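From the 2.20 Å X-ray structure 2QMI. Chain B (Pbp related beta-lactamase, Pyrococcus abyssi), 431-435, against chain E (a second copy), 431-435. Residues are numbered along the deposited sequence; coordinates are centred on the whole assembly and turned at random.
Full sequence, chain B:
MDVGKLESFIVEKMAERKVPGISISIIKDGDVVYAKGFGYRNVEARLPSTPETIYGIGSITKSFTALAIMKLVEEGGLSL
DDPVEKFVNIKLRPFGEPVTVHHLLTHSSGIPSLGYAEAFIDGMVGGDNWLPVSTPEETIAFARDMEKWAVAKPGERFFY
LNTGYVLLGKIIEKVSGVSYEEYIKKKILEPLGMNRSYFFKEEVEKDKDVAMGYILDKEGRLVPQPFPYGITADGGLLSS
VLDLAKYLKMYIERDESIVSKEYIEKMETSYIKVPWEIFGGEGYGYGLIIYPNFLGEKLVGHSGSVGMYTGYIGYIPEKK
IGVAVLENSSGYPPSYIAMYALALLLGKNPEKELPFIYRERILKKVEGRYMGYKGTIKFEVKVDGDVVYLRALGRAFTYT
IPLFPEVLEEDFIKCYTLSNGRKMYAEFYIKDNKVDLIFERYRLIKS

Chain B, residues 431-435: KDNKV
Chain E (431-435) KDNKV

The same five-residue segment from two copies meets through its turn, which is shaped somewhat differently in each, and the register is centred on the asparagine: the CA atoms of Asn B433 and Asn E433 lie 5.7 Å apart. The contact is small, burying 179 Å² with both sides summed, and all of it is made by residues 432 to 434.

Lys B431 enters the turn extended, at phi/psi -158/142, with chi1 to chi3 all t and chi4 p; its side chain is out of reach of the other stretch. Its work is internal. Its N donates to Lys B434 O at 2.8 Å, and Lys B434 N returns the bond to Lys B431 O at 2.7 Å, a reciprocal pair that closes the hairpin and leaves residues 432 and 433 to form the tip. Chain E keeps one of the two: Lys E431 N donates to Lys E434 O at 2.9 Å, while Lys E434 N stands 4.1 Å from Lys E431 O.

Asp B432 turns the chain with a positive phi (22/70), and its CB points sideways to the partner, with chi1 p. What it offers chain E is backbone: Asp B432 O packs 3.9 Å from Asn E433 CB. Asp E432, at 69/76 with chi1 m, also points its CB sideways, and Asp E432 O reciprocates at 4.0 Å from Asn B433 CB. Each tip thus sets a carbonyl beside the other's asparagine CB.

Asn B433, again with positive phi (66/14), directs its CB toward chain E, as Asn E433 (45/49) does toward chain B, and the two CB atoms come within 3.7 Å. With chi1 m at -80° and chi2 at 46°, Asn B433 ND2 reaches Asn E433 O and donates the one hydrogen bond across the contact, 2.8 Å long with a bent N-H...O angle of 135°. Asn B433 ND2 also lies 3.6 Å from Lys E434 CB, a packing contact. Asn E433 is modelled only to CB, and no reciprocal amide bond can be read from it.

Lys B434 returns to extended geometry (-144/155) and begins the outgoing strand. Its CB points sideways, but the side chain bends through chi1 p, chi2 off-well at -133°, chi3 m and chi4 p, bringing Lys B434 NZ to 3.2 Å from Asn E433 CB, a packing contact with a carbon rather than a polar bond. Lys E434 (-164/145) likewise stops at CB.

Val B435 continues extended at -132/141, chi1 t, buried and out of reach of the partner, as is Val E435. The rule here is economical: in chain B a turn closed by two backbone bonds presents its tip, and its asparagine amide finds a backbone carbonyl of the partner.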

# COMPACT_ATOMS: atom_id res chain seq x y z
N LYS B 431 -20.75 -19.25 32.84
CA LYS B 431 -21.87 -20.17 32.98
C LYS B 431 -22.47 -20.57 31.64
O LYS B 431 -22.58 -19.75 30.72
CB LYS B 431 -22.97 -19.55 33.86
CG LYS B 431 -24.15 -20.50 34.07
CD LYS B 431 -25.26 -19.88 34.91
CE LYS B 431 -26.46 -20.83 35.02
NZ LYS B 431 -26.02 -22.20 35.48
N ASP B 432 -22.87 -21.84 31.55
CA ASP B 432 -23.46 -22.46 30.36
C ASP B 432 -23.18 -21.78 29.00
O ASP B 432 -24.07 -21.20 28.38
CB ASP B 432 -24.97 -22.66 30.56
CG ASP B 432 -25.73 -21.36 30.78
OD1 ASP B 432 -26.94 -21.42 31.11
OD2 ASP B 432 -25.13 -20.27 30.63
N ASN B 433 -21.92 -21.88 28.56
CA ASN B 433 -21.49 -21.32 27.27
C ASN B 433 -21.52 -19.80 27.15
O ASN B 433 -21.41 -19.26 26.04
CB ASN B 433 -22.33 -21.92 26.13
CG ASN B 433 -21.85 -23.30 25.72
OD1 ASN B 433 -21.58 -24.15 26.57
ND2 ASN B 433 -21.75 -23.52 24.41
N LYS B 434 -21.66 -19.11 28.27
CA LYS B 434 -21.69 -17.66 28.24
C LYS B 434 -21.00 -17.06 29.46
O LYS B 434 -20.92 -17.68 30.51
CB LYS B 434 -23.13 -17.15 28.15
CG LYS B 434 -24.03 -17.59 29.29
CD LYS B 434 -25.37 -18.12 28.77
CE LYS B 434 -26.01 -17.20 27.74
NZ LYS B 434 -25.25 -17.18 26.45
N VAL B 435 -20.54 -15.82 29.29
CA VAL B 435 -19.82 -15.13 30.34
C VAL B 435 -20.35 -13.72 30.53
O VAL B 435 -20.69 -13.03 29.57
CB VAL B 435 -18.30 -15.06 29.98
CG1 VAL B 435 -17.49 -14.55 31.16
CG2 VAL B 435 -17.82 -16.44 29.53
N LYS E 431 -29.08 -24.91 20.60
CA LYS E 431 -29.52 -25.22 21.95
C LYS E 431 -28.67 -24.70 23.11
O LYS E 431 -27.65 -25.31 23.48
CB LYS E 431 -29.70 -26.74 22.09
CG LYS E 431 -29.95 -27.20 23.52
CD LYS E 431 -30.19 -28.70 23.60
CE LYS E 431 -30.24 -29.15 25.05
NZ LYS E 431 -31.18 -28.28 25.84
N ASP E 432 -29.08 -23.58 23.69
CA ASP E 432 -28.38 -23.00 24.84
C ASP E 432 -27.01 -22.43 24.53
O ASP E 432 -25.98 -23.03 24.86
CB ASP E 432 -28.26 -24.07 25.93
CG ASP E 432 -29.61 -24.65 26.33
OD1 ASP E 432 -30.51 -24.67 25.45
OD2 ASP E 432 -29.76 -25.08 27.50
N ASN E 433 -26.99 -21.25 23.92
CA ASN E 433 -25.74 -20.59 23.59
C ASN E 433 -24.77 -21.60 22.97
O ASN E 433 -23.61 -21.71 23.36
CB ASN E 433 -25.13 -19.96 24.84
N LYS E 434 -25.28 -22.36 21.99
CA LYS E 434 -24.51 -23.37 21.30
C LYS E 434 -25.21 -23.77 20.00
O LYS E 434 -26.45 -23.79 19.92
CB LYS E 434 -24.33 -24.61 22.19
N VAL E 435 -24.43 -24.07 18.97
CA VAL E 435 -24.99 -24.46 17.68
C VAL E 435 -24.14 -25.55 17.06
O VAL E 435 -22.93 -25.39 16.88
CB VAL E 435 -25.03 -23.26 16.70
CG1 VAL E 435 -25.73 -23.67 15.42
CG2 VAL E 435 -25.74 -22.08 17.35